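Local structure of actibind (Aspergillus niger, 3D3Z) at residues A[30-38]-A[143-153]; A[40-51]-A[90-98]. The protein cleaves RNA as a T2-family ribonuclease, probably without strict base specificity and with a preference for adenylic acid. All coordinates share one frame; numbering follows the deposited sequence.

Interaction 1 of 2, residues A[30-38]-A[143-153]. With D3Z (1-(5-deoxy-beta-L-xylofuranosyl)pyrimidine-2,4(1H,3H)-dione), chain E.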
loop_
_atom_site.group_PDB
_atom_site.type_symbol
_atom_site.label_atom_id
_atom_site.label_comp_id
_atom_site.label_asym_id
_atom_site.label_seq_id
_atom_site.Cartn_x
_atom_site.Cartn_y
_atom_site.Cartn_z
ATOM N N LEU A 30 -0.268 -1.253 9.367
ATOM C CA LEU A 30 0.195 -0.688 8.106
ATOM C C LEU A 30 -0.529 -1.389 6.969
ATOM O O LEU A 30 -0.406 -2.573 6.817
ATOM C CB LEU A 30 1.720 -0.863 7.929
ATOM C CG LEU A 30 2.659 0.138 8.604
ATOM C CD1 LEU A 30 2.620 1.457 7.833
ATOM C CD2 LEU A 30 2.348 0.380 9.991
ATOM N N LEU A 31 -1.228 -0.609 6.152
ATOM C CA LEU A 31 -2.046 -1.118 5.054
ATOM C C LEU A 31 -1.378 -0.848 3.731
ATOM O O LEU A 31 -1.221 0.296 3.358
ATOM C CB LEU A 31 -3.447 -0.469 5.066
ATOM C CG LEU A 31 -4.429 -0.832 6.181
ATOM C CD1 LEU A 31 -3.943 -0.539 7.648
ATOM C CD2 LEU A 31 -5.707 -0.083 5.887
ATOM N N GLN A 32 -1.005 -1.911 3.035
ATOM C CA GLN A 32 -0.581 -1.803 1.644
ATOM C C GLN A 32 -1.842 -1.955 0.788
ATOM O O GLN A 32 -2.462 -3.005 0.727
ATOM C CB GLN A 32 0.473 -2.824 1.257
ATOM C CG GLN A 32 1.342 -2.416 0.032
ATOM C CD GLN A 32 0.599 -2.397 -1.304
ATOM O OE1 GLN A 32 0.271 -3.449 -1.881
ATOM N NE2 GLN A 32 0.452 -1.182 -1.890
ATOM N N THR A 33 -2.207 -0.860 0.123
ATOM C CA THR A 33 -3.498 -0.797 -0.596
ATOM C C THR A 33 -3.264 -0.802 -2.110
ATOM O O THR A 33 -2.252 -0.281 -2.599
ATOM C CB THR A 33 -4.307 0.424 -0.173
ATOM O OG1 THR A 33 -3.574 1.611 -0.486
ATOM C CG2 THR A 33 -4.539 0.361 1.308
ATOM N N GLN A 34 -4.188 -1.432 -2.838
ATOM C CA GLN A 34 -4.088 -1.590 -4.267
ATOM C C GLN A 34 -5.391 -1.272 -5.030
ATOM O O GLN A 34 -6.478 -1.342 -4.477
ATOM C CB GLN A 34 -3.667 -3.033 -4.562
ATOM C CG GLN A 34 -2.375 -3.449 -3.924
ATOM C CD GLN A 34 -1.978 -4.869 -4.262
ATOM O OE1 GLN A 34 -2.557 -5.493 -5.181
ATOM N NE2 GLN A 34 -0.912 -5.348 -3.616
ATOM N N PHE A 35 -5.270 -0.954 -6.315
ATOM C CA PHE A 35 -6.406 -0.716 -7.187
ATOM C C PHE A 35 -6.472 -1.693 -8.345
ATOM O O PHE A 35 -5.449 -2.095 -8.830
ATOM C CB PHE A 35 -6.202 0.616 -7.894
ATOM C CG PHE A 35 -6.557 1.789 -7.077
ATOM C CD1 PHE A 35 -7.745 1.820 -6.387
ATOM C CD2 PHE A 35 -5.738 2.913 -7.053
ATOM C CE1 PHE A 35 -8.100 2.924 -5.686
ATOM C CE2 PHE A 35 -6.106 4.018 -6.334
ATOM C CZ PHE A 35 -7.279 4.020 -5.656
ATOM N N TRP A 36 -7.693 -1.995 -8.779
ATOM C CA TRP A 36 -7.984 -2.576 -10.090
ATOM C C TRP A 36 -8.767 -1.509 -10.917
ATOM O O TRP A 36 -9.994 -1.324 -10.747
ATOM C CB TRP A 36 -8.767 -3.913 -9.915
ATOM C CG TRP A 36 -9.037 -4.574 -11.210
ATOM C CD1 TRP A 36 -10.248 -4.639 -11.901
ATOM C CD2 TRP A 36 -8.082 -5.259 -12.009
ATOM N NE1 TRP A 36 -10.066 -5.309 -13.085
ATOM C CE2 TRP A 36 -8.763 -5.732 -13.162
ATOM C CE3 TRP A 36 -6.719 -5.553 -11.855
ATOM C CZ2 TRP A 36 -8.117 -6.438 -14.158
ATOM C CZ3 TRP A 36 -6.076 -6.272 -12.859
ATOM C CH2 TRP A 36 -6.778 -6.711 -13.988
ATOM N N ASP A 37 -8.055 -0.750 -11.754
ATOM C CA ASP A 37 -8.624 0.344 -12.507
ATOM C C ASP A 37 -8.969 -0.186 -13.897
ATOM O O ASP A 37 -8.082 -0.510 -14.680
ATOM C CB ASP A 37 -7.636 1.528 -12.618
ATOM C CG ASP A 37 -7.404 2.277 -11.295
ATOM O OD1 ASP A 37 -8.213 2.166 -10.345
ATOM O OD2 ASP A 37 -6.370 3.016 -11.210
ATOM N N TYR A 38 -10.274 -0.359 -14.184
ATOM C CA TYR A 38 -10.755 -0.924 -15.488
ATOM C C TYR A 38 -11.483 0.129 -16.383
ATOM O O TYR A 38 -11.441 0.079 -17.654
ATOM C CB TYR A 38 -11.629 -2.184 -15.223
ATOM C CG TYR A 38 -12.793 -1.860 -14.353
ATOM C CD1 TYR A 38 -12.701 -2.002 -12.956
ATOM C CD2 TYR A 38 -13.942 -1.262 -14.888
ATOM C CE1 TYR A 38 -13.735 -1.605 -12.125
ATOM C CE2 TYR A 38 -15.002 -0.881 -14.060
ATOM C CZ TYR A 38 -14.899 -1.077 -12.685
ATOM O OH TYR A 38 -15.926 -0.640 -11.872
ATOM N N VAL A 143 6.983 1.401 -0.165
ATOM C CA VAL A 143 5.635 1.028 -0.708
ATOM C C VAL A 143 5.805 0.058 -1.871
ATOM O O VAL A 143 5.208 -1.052 -1.941
ATOM C CB VAL A 143 4.814 2.278 -1.136
ATOM C CG1 VAL A 143 3.438 1.815 -1.702
ATOM C CG2 VAL A 143 4.671 3.214 0.030
ATOM N N VAL A 144 6.693 0.429 -2.771
ATOM C CA VAL A 144 7.010 -0.384 -3.950
ATOM C C VAL A 144 7.549 -1.748 -3.552
ATOM O O VAL A 144 7.105 -2.793 -4.073
ATOM C CB VAL A 144 7.995 0.344 -4.933
ATOM C CG1 VAL A 144 8.654 -0.668 -5.947
ATOM C CG2 VAL A 144 7.252 1.469 -5.731
ATOM N N ASP A 145 8.487 -1.752 -2.593
ATOM C CA ASP A 145 9.076 -3.015 -2.147
ATOM C C ASP A 145 8.000 -3.984 -1.604
ATOM O O ASP A 145 8.013 -5.168 -1.914
ATOM C CB ASP A 145 10.148 -2.785 -1.065
ATOM C CG ASP A 145 11.419 -2.146 -1.607
ATOM O OD1 ASP A 145 11.639 -2.141 -2.826
ATOM O OD2 ASP A 145 12.211 -1.710 -0.770
ATOM N N LEU A 146 7.093 -3.460 -0.802
ATOM C CA LEU A 146 6.012 -4.279 -0.205
ATOM C C LEU A 146 4.991 -4.710 -1.263
ATOM O O LEU A 146 4.617 -5.887 -1.351
ATOM C CB LEU A 146 5.351 -3.486 0.888
ATOM C CG LEU A 146 4.457 -4.271 1.826
ATOM C CD1 LEU A 146 5.228 -5.373 2.579
ATOM C CD2 LEU A 146 3.848 -3.258 2.788
ATOM N N PHE A 147 4.584 -3.767 -2.093
ATOM C CA PHE A 147 3.693 -4.093 -3.230
ATOM C C PHE A 147 4.213 -5.245 -4.067
ATOM O O PHE A 147 3.441 -6.152 -4.457
ATOM C CB PHE A 147 3.527 -2.861 -4.095
ATOM C CG PHE A 147 2.757 -3.091 -5.365
ATOM C CD1 PHE A 147 1.389 -3.231 -5.357
ATOM C CD2 PHE A 147 3.394 -3.075 -6.560
ATOM C CE1 PHE A 147 0.682 -3.391 -6.523
ATOM C CE2 PHE A 147 2.715 -3.243 -7.767
ATOM C CZ PHE A 147 1.309 -3.415 -7.745
ATOM N N LYS A 148 5.521 -5.243 -4.360
ATOM C CA LYS A 148 6.108 -6.338 -5.150
ATOM C C LYS A 148 5.863 -7.712 -4.529
ATOM O O LYS A 148 5.859 -8.718 -5.226
ATOM C CB LYS A 148 7.604 -6.136 -5.378
ATOM C CG LYS A 148 7.907 -5.044 -6.373
ATOM C CD LYS A 148 9.340 -4.683 -6.309
ATOM C CE LYS A 148 9.716 -3.894 -7.480
ATOM N NZ LYS A 148 11.190 -3.746 -7.565
ATOM N N THR A 149 5.651 -7.767 -3.237
ATOM C CA THR A 149 5.477 -9.062 -2.606
ATOM C C THR A 149 3.999 -9.508 -2.620
ATOM O O THR A 149 3.670 -10.575 -2.095
ATOM C CB THR A 149 5.983 -9.058 -1.139
ATOM O OG1 THR A 149 5.174 -8.197 -0.349
ATOM C CG2 THR A 149 7.484 -8.633 -1.019
ATOM N N LEU A 150 3.112 -8.668 -3.158
ATOM C CA LEU A 150 1.651 -8.845 -3.019
ATOM C C LEU A 150 1.005 -8.817 -4.384
ATOM O O LEU A 150 0.242 -7.902 -4.672
ATOM C CB LEU A 150 1.097 -7.701 -2.152
ATOM C CG LEU A 150 1.518 -7.732 -0.697
ATOM C CD1 LEU A 150 1.212 -6.416 -0.015
ATOM C CD2 LEU A 150 0.833 -8.890 0.021
ATOM N N ASP A 151 1.373 -9.783 -5.230
ATOM C CA ASP A 151 0.889 -9.870 -6.599
ATOM C C ASP A 151 -0.521 -10.532 -6.579
ATOM O O ASP A 151 -0.684 -11.727 -6.808
ATOM C CB ASP A 151 1.869 -10.634 -7.476
ATOM C CG ASP A 151 1.439 -10.716 -8.929
ATOM O OD1 ASP A 151 0.361 -10.225 -9.330
ATOM O OD2 ASP A 151 2.195 -11.331 -9.706
ATOM N N SER A 152 -1.497 -9.688 -6.295
ATOM C CA SER A 152 -2.932 -9.979 -6.297
ATOM C C SER A 152 -3.413 -10.661 -7.572
ATOM O O SER A 152 -4.119 -11.668 -7.503
ATOM C CB SER A 152 -3.667 -8.638 -6.079
ATOM O OG SER A 152 -3.311 -8.097 -4.831
ATOM N N TYR A 153 -3.057 -10.134 -8.740
ATOM C CA TYR A 153 -3.493 -10.743 -9.998
ATOM C C TYR A 153 -3.111 -12.217 -10.101
ATOM O O TYR A 153 -3.955 -13.048 -10.472
ATOM C CB TYR A 153 -2.960 -10.023 -11.214
ATOM C CG TYR A 153 -3.553 -10.556 -12.494
ATOM C CD1 TYR A 153 -4.641 -9.920 -13.068
ATOM C CD2 TYR A 153 -3.070 -11.735 -13.110
ATOM C CE1 TYR A 153 -5.209 -10.375 -14.218
ATOM C CE2 TYR A 153 -3.668 -12.221 -14.283
ATOM C CZ TYR A 153 -4.745 -11.527 -14.818
ATOM O OH TYR A 153 -5.377 -11.933 -15.973
HETATM N N1 D3Z E . -7.411 8.076 -7.328
HETATM C C2 D3Z E . -6.365 8.655 -8.073
HETATM N N3 D3Z E . -5.641 7.894 -8.888
HETATM C C4 D3Z E . -5.864 6.586 -9.015
HETATM C C5 D3Z E . -6.878 6.016 -8.292
HETATM C C6 D3Z E . -7.660 6.780 -7.437
HETATM O O2 D3Z E . -6.104 9.874 -7.992
HETATM O O4 D3Z E . -5.198 5.860 -9.782
HETATM C "C1'" D3Z E . -8.205 8.871 -6.428
HETATM C "C2'" D3Z E . -7.332 10.048 -6.043
HETATM O "O2'" D3Z E . -7.866 11.259 -6.609
HETATM C "C3'" D3Z E . -7.247 10.025 -4.527
HETATM C "C4'" D3Z E . -8.098 8.860 -4.055
HETATM O "O3'" D3Z E . -5.909 9.824 -4.104
HETATM O "O4'" D3Z E . -8.498 8.129 -5.230
HETATM C "C5'" D3Z E . -7.298 8.007 -3.077
HETATM O O HOH W 1 -0.614 -6.557 -7.242
#

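Interaction 2 of 2, residues A[40-51]-A[90-98]. Unlike the reference sequence in segment 40-51: D46 (reference Gly). With D3Z (1-(5-deoxy-beta-L-xylofuranosyl)pyrimidine-2,4(1H,3H)-dione), chain E; EDO (1,2-ethanediol), chain F.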
loop_
_atom_site.group_PDB
_atom_site.type_symbol
_atom_site.label_atom_id
_atom_site.label_comp_id
_atom_site.label_asym_id
_atom_site.label_seq_id
_atom_site.Cartn_x
_atom_site.Cartn_y
_atom_site.Cartn_z
ATOM N N PRO A 40 -11.513 4.310 -16.382
ATOM C CA PRO A 40 -10.489 3.949 -17.361
ATOM C C PRO A 40 -9.476 2.958 -16.783
ATOM O O PRO A 40 -9.186 2.939 -15.583
ATOM C CB PRO A 40 -9.823 5.293 -17.671
ATOM C CG PRO A 40 -10.000 6.082 -16.407
ATOM C CD PRO A 40 -11.262 5.644 -15.792
ATOM N N SER A 41 -8.946 2.138 -17.661
ATOM C CA SER A 41 -7.870 1.220 -17.342
ATOM C C SER A 41 -6.451 1.882 -17.272
ATOM O O SER A 41 -6.142 2.840 -17.989
ATOM C CB SER A 41 -7.808 0.125 -18.398
ATOM O OG SER A 41 -8.953 -0.689 -18.420
ATOM N N ASP A 42 -5.612 1.348 -16.395
ATOM C CA ASP A 42 -4.190 1.767 -16.260
ATOM C C ASP A 42 -3.381 0.503 -15.887
ATOM O O ASP A 42 -3.991 -0.572 -15.572
ATOM C CB ASP A 42 -4.027 2.898 -15.255
ATOM C CG ASP A 42 -4.483 2.495 -13.859
ATOM O OD1 ASP A 42 -4.322 1.310 -13.473
ATOM O OD2 ASP A 42 -5.069 3.343 -13.163
ATOM N N GLY A 43 -2.061 0.603 -15.987
ATOM C CA GLY A 43 -1.192 -0.482 -15.571
ATOM C C GLY A 43 -1.232 -1.607 -16.565
ATOM O O GLY A 43 -1.822 -1.472 -17.653
ATOM N N PRO A 44 -0.486 -2.687 -16.260
ATOM C CA PRO A 44 -0.564 -3.841 -17.142
ATOM C C PRO A 44 -1.980 -4.457 -17.079
ATOM O O PRO A 44 -2.679 -4.347 -16.075
ATOM C CB PRO A 44 0.486 -4.808 -16.587
ATOM C CG PRO A 44 1.281 -4.051 -15.551
ATOM C CD PRO A 44 0.453 -2.873 -15.139
ATOM N N SER A 45 -2.374 -5.088 -18.172
ATOM C CA SER A 45 -3.684 -5.758 -18.264
ATOM C C SER A 45 -3.787 -6.865 -17.203
ATOM O O SER A 45 -4.897 -7.233 -16.791
ATOM C CB SER A 45 -3.882 -6.336 -19.667
ATOM O OG SER A 45 -3.088 -7.489 -19.863
ATOM N N ASP A 46 -2.632 -7.374 -16.750
ATOM C CA ASP A 46 -2.574 -8.492 -15.807
ATOM C C ASP A 46 -1.864 -8.157 -14.488
ATOM O O ASP A 46 -1.203 -9.005 -13.866
ATOM C CB ASP A 46 -1.898 -9.699 -16.470
ATOM C CG ASP A 46 -0.481 -9.432 -16.899
ATOM O OD1 ASP A 46 0.001 -8.255 -16.956
ATOM O OD2 ASP A 46 0.173 -10.435 -17.208
ATOM N N SER A 47 -2.042 -6.927 -14.028
ATOM C CA SER A 47 -1.563 -6.554 -12.722
ATOM C C SER A 47 -2.463 -5.511 -12.132
ATOM O O SER A 47 -2.946 -4.631 -12.812
ATOM C CB SER A 47 -0.114 -6.001 -12.772
ATOM O OG SER A 47 0.348 -5.661 -11.458
ATOM N N TRP A 48 -2.626 -5.613 -10.837
ATOM C CA TRP A 48 -3.175 -4.545 -10.040
ATOM C C TRP A 48 -2.079 -3.485 -9.938
ATOM O O TRP A 48 -0.917 -3.727 -10.327
ATOM C CB TRP A 48 -3.570 -5.072 -8.669
ATOM C CG TRP A 48 -4.808 -5.976 -8.678
ATOM C CD1 TRP A 48 -4.987 -7.141 -9.368
ATOM C CD2 TRP A 48 -6.014 -5.752 -7.940
ATOM N NE1 TRP A 48 -6.266 -7.648 -9.116
ATOM C CE2 TRP A 48 -6.908 -6.817 -8.237
ATOM C CE3 TRP A 48 -6.439 -4.741 -7.084
ATOM C CZ2 TRP A 48 -8.194 -6.880 -7.704
ATOM C CZ3 TRP A 48 -7.734 -4.809 -6.547
ATOM C CH2 TRP A 48 -8.584 -5.864 -6.857
ATOM N N THR A 49 -2.474 -2.319 -9.432
ATOM C CA THR A 49 -1.590 -1.162 -9.211
ATOM C C THR A 49 -1.642 -0.690 -7.749
ATOM O O THR A 49 -2.503 -1.090 -6.968
ATOM C CB THR A 49 -1.971 -0.030 -10.137
ATOM O OG1 THR A 49 -3.360 0.261 -10.027
ATOM C CG2 THR A 49 -1.677 -0.429 -11.582
ATOM N N ILE A 50 -0.696 0.179 -7.388
ATOM C CA ILE A 50 -0.542 0.725 -6.066
ATOM C C ILE A 50 -1.511 1.871 -5.846
ATOM O O ILE A 50 -1.690 2.748 -6.684
ATOM C CB ILE A 50 0.930 1.308 -5.782
ATOM C CG1 ILE A 50 2.006 0.199 -5.965
ATOM C CG2 ILE A 50 0.989 1.984 -4.395
ATOM C CD1 ILE A 50 3.492 0.681 -6.139
ATOM N N HIS A 51 -2.143 1.839 -4.699
ATOM C CA HIS A 51 -2.846 2.979 -4.152
ATOM C C HIS A 51 -1.920 3.690 -3.137
ATOM O O HIS A 51 -1.666 4.867 -3.242
ATOM C CB HIS A 51 -4.168 2.526 -3.509
ATOM C CG HIS A 51 -5.078 3.651 -3.081
ATOM N ND1 HIS A 51 -6.364 3.413 -2.636
ATOM C CD2 HIS A 51 -4.916 4.999 -3.056
ATOM C CE1 HIS A 51 -6.944 4.569 -2.341
ATOM N NE2 HIS A 51 -6.092 5.548 -2.612
ATOM N N TYR A 90 9.164 3.042 -12.466
ATOM C CA TYR A 90 8.299 2.038 -11.911
ATOM C C TYR A 90 6.975 2.662 -11.351
ATOM O O TYR A 90 5.887 2.100 -11.550
ATOM C CB TYR A 90 9.025 1.207 -10.848
ATOM C CG TYR A 90 8.206 0.059 -10.279
ATOM C CD1 TYR A 90 8.407 -1.245 -10.712
ATOM C CD2 TYR A 90 7.278 0.271 -9.247
ATOM C CE1 TYR A 90 7.650 -2.297 -10.202
ATOM C CE2 TYR A 90 6.488 -0.776 -8.742
ATOM C CZ TYR A 90 6.703 -2.052 -9.225
ATOM O OH TYR A 90 5.990 -3.101 -8.733
ATOM N N MET A 91 7.049 3.788 -10.645
ATOM C CA MET A 91 5.845 4.420 -10.179
ATOM C C MET A 91 4.889 4.889 -11.274
ATOM O O MET A 91 3.627 4.825 -11.121
ATOM C CB MET A 91 6.173 5.563 -9.231
ATOM C CG MET A 91 6.806 5.103 -7.915
ATOM S SD MET A 91 7.475 6.478 -6.974
ATOM C CE MET A 91 6.131 7.708 -6.999
ATOM N N LYS A 92 5.451 5.404 -12.367
ATOM C CA LYS A 92 4.646 5.730 -13.521
ATOM C C LYS A 92 3.850 4.536 -14.074
ATOM O O LYS A 92 2.701 4.689 -14.495
ATOM C CB LYS A 92 5.538 6.300 -14.613
ATOM C CG LYS A 92 6.011 7.698 -14.305
ATOM C CD LYS A 92 7.016 8.164 -15.358
ATOM C CE LYS A 92 7.637 9.548 -15.084
ATOM N NZ LYS A 92 8.993 9.794 -15.728
ATOM N N GLU A 93 4.451 3.351 -14.020
ATOM C CA GLU A 93 3.851 2.120 -14.516
ATOM C C GLU A 93 2.848 1.474 -13.523
ATOM O O GLU A 93 1.720 1.154 -13.903
ATOM C CB GLU A 93 4.963 1.125 -14.900
ATOM C CG GLU A 93 4.452 -0.244 -15.273
ATOM C CD GLU A 93 3.492 -0.268 -16.475
ATOM O OE1 GLU A 93 3.367 0.720 -17.182
ATOM O OE2 GLU A 93 2.833 -1.272 -16.650
ATOM N N TYR A 94 3.264 1.389 -12.259
ATOM C CA TYR A 94 2.587 0.605 -11.235
ATOM C C TYR A 94 1.920 1.426 -10.138
ATOM O O TYR A 94 1.160 0.866 -9.395
ATOM C CB TYR A 94 3.506 -0.482 -10.646
ATOM C CG TYR A 94 3.886 -1.619 -11.585
ATOM C CD1 TYR A 94 3.041 -2.695 -11.790
ATOM C CD2 TYR A 94 5.137 -1.663 -12.190
ATOM C CE1 TYR A 94 3.410 -3.733 -12.634
ATOM C CE2 TYR A 94 5.484 -2.673 -13.060
ATOM C CZ TYR A 94 4.622 -3.711 -13.267
ATOM O OH TYR A 94 4.954 -4.735 -14.129
ATOM N N TRP A 95 2.161 2.736 -10.100
ATOM C CA TRP A 95 1.475 3.645 -9.193
ATOM C C TRP A 95 0.822 4.805 -9.994
ATOM O O TRP A 95 0.815 5.981 -9.593
ATOM C CB TRP A 95 2.453 4.139 -8.165
ATOM C CG TRP A 95 1.852 4.658 -6.934
ATOM C CD1 TRP A 95 0.591 5.151 -6.757
ATOM C CD2 TRP A 95 2.508 4.778 -5.668
ATOM N NE1 TRP A 95 0.401 5.547 -5.467
ATOM C CE2 TRP A 95 1.567 5.350 -4.774
ATOM C CE3 TRP A 95 3.818 4.471 -5.205
ATOM C CZ2 TRP A 95 1.872 5.578 -3.413
ATOM C CZ3 TRP A 95 4.114 4.687 -3.838
ATOM C CH2 TRP A 95 3.164 5.292 -2.995
ATOM N N PRO A 96 0.145 4.464 -11.099
ATOM C CA PRO A 96 -0.451 5.522 -11.883
ATOM C C PRO A 96 -1.717 6.158 -11.248
ATOM O O PRO A 96 -2.448 5.508 -10.446
ATOM C CB PRO A 96 -0.807 4.806 -13.176
ATOM C CG PRO A 96 -1.244 3.429 -12.740
ATOM C CD PRO A 96 -0.223 3.146 -11.626
ATOM N N ASP A 97 -1.923 7.437 -11.554
ATOM C CA ASP A 97 -3.214 8.039 -11.463
ATOM C C ASP A 97 -4.040 7.626 -12.735
ATOM O O ASP A 97 -3.604 7.801 -13.896
ATOM C CB ASP A 97 -3.088 9.551 -11.229
ATOM C CG ASP A 97 -4.386 10.201 -10.931
ATOM O OD1 ASP A 97 -5.266 10.210 -11.800
ATOM O OD2 ASP A 97 -4.540 10.707 -9.814
ATOM N N TYR A 98 -5.211 7.023 -12.500
ATOM C CA TYR A 98 -6.078 6.525 -13.602
ATOM C C TYR A 98 -6.342 7.576 -14.679
ATOM O O TYR A 98 -6.494 7.248 -15.860
ATOM C CB TYR A 98 -7.423 5.960 -13.059
ATOM C CG TYR A 98 -8.315 7.030 -12.482
ATOM C CD1 TYR A 98 -9.061 7.879 -13.313
ATOM C CD2 TYR A 98 -8.399 7.211 -11.117
ATOM C CE1 TYR A 98 -9.872 8.902 -12.776
ATOM C CE2 TYR A 98 -9.196 8.231 -10.571
ATOM C CZ TYR A 98 -9.932 9.065 -11.404
ATOM O OH TYR A 98 -10.684 10.087 -10.831
HETATM N N1 D3Z E . -7.411 8.076 -7.328
HETATM C C2 D3Z E . -6.365 8.655 -8.073
HETATM N N3 D3Z E . -5.641 7.894 -8.888
HETATM C C4 D3Z E . -5.864 6.586 -9.015
HETATM C C5 D3Z E . -6.878 6.016 -8.292
HETATM C C6 D3Z E . -7.660 6.780 -7.437
HETATM O O2 D3Z E . -6.104 9.874 -7.992
HETATM O O4 D3Z E . -5.198 5.860 -9.782
HETATM C "C1'" D3Z E . -8.205 8.871 -6.428
HETATM C "C2'" D3Z E . -7.332 10.048 -6.043
HETATM O "O2'" D3Z E . -7.866 11.259 -6.609
HETATM C "C3'" D3Z E . -7.247 10.025 -4.527
HETATM C "C4'" D3Z E . -8.098 8.860 -4.055
HETATM O "O3'" D3Z E . -5.909 9.824 -4.104
HETATM O "O4'" D3Z E . -8.498 8.129 -5.230
HETATM C "C5'" D3Z E . -7.298 8.007 -3.077
HETATM C C1 EDO F . -0.254 3.659 -18.072
HETATM O O1 EDO F . -1.622 3.419 -17.688
HETATM C C2 EDO F . 0.621 3.588 -16.820
HETATM O O2 EDO F . 0.339 2.425 -16.022
HETATM O O HOH W 2 -5.355 5.642 -17.512
HETATM O O HOH W 3 -2.659 2.923 -9.222
#

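Interaction 1 of 2, residues A[30-38]-A[143-153]
Q34 reaches out from strand 30-35 with its chain extended beyond CG, so that its amide sits among L150, S152 and the strand's own Q32. One N-H points at L150 O, where NE2 lies 3.0 Å away on a lone pair in the carbonyl plane and the bond is nearly straight at 170°. The other N-H goes to Q32 OE1, 2.8 Å from Q34 NE2. On the oxygen side, S152 OG donates to Q34 OE1 over 2.7 Å, coming from above the carbonyl plane; S152 OG is also hydrogen-bonded to Y201 OH on the neighbouring strand 195-206. A water lies close to both Q34 OE1 and L150 O.

Q32 is bent at chi2 (-69°), which brings its amide against F147. Its OE1 lies at the rim of the F147 ring, near the ring plane and 3.7 Å from CD1, while the amide and ring planes stand 82° apart. The aliphatic part of Q32 slides past L146, with CB 3.7 Å from L146 CD2. L150 CD1 comes in against Q32 OE1, and Q32 NE2 is bonded to G52 O of the adjoining strand.

Beyond the strand, W36 brings its six-membered ring to the edge of Y153, CZ3 lying 3.9 Å from CD1. W36 NE1 is bonded to P233 O.

The contact thus joins the central sheet to residues 143-153, including the F147-L150 turn, through neutral amide, hydroxyl and carbonyl groups set among apolar side chains. With both N-H groups of Q34 and its oxygen engaged, the rotation of that amide is fixed.

Interaction 2 of 2, residues A[40-51]-A[90-98]
I50 and W95 meet where the start of a sheet strand crosses the C-terminal end of helix 85-94, a junction of the alpha+beta fold of T2 ribonucleases that carries part of the nucleoside pocket.

Two direct hydrogen bonds cross, one between backbones and one from a side chain to a backbone carbonyl. I50 N donates to Y94 O at the helix end, 2.8 Å away and almost straight (175°), while W95 NE1 makes a weak, bent bond to H51 O. Water adds to these: one molecule ties T49 OG1 and I50 O to P96 O, and a second joins S41 O to Y98 O.

Packing contacts add to these. I50 CG2 stands over the face of the W95 indole, 3.5 Å from the centroid of the five-membered ring, in a CH-pi contact. P44 CG packs at 3.6 Å on Y94 CE1, with the S47 hydroxyl lying at the edge of the same ring, and P40 rests against the Y98 ring. A polar group also lies against a proline: the side chains of D42 and P96 cross at about a right angle, D42 CG 3.6 Å from P96 CG.

Two bound molecules touch this contact. A 1,2-ethanediol, probably from the crystallisation liquor, sits between G43 N and E93 O. At the uracil base in the pocket, Y98 N donates to D3Z O4 over 3.0 Å, while D97 OD2 lies 2.5 Å from D3Z O2.

Overall arrangement
Both segments of interaction 2 fall in sequence between the two of interaction 1, and the centres of the contacts lie about 10 Å apart. Strands 29-35 and 49-56 are antiparallel neighbours, so the two contacts share a sheet: F35 N probably bonds to T49 O, 2.8 Å apart. On one side the strand pair faces segment 143-153; on the other, F35 stacks on H51, the predicted active-site histidine, whose side chain is about 4 Å from that of E111. Both contacts reach D3Z, through F35 and D37 in interaction 1 and through H51, P96, D97 and Y98 in interaction 2. D37 OD2 and D42 OD2 are modelled only 2.4 Å apart, a doubtful value unless a proton is shared.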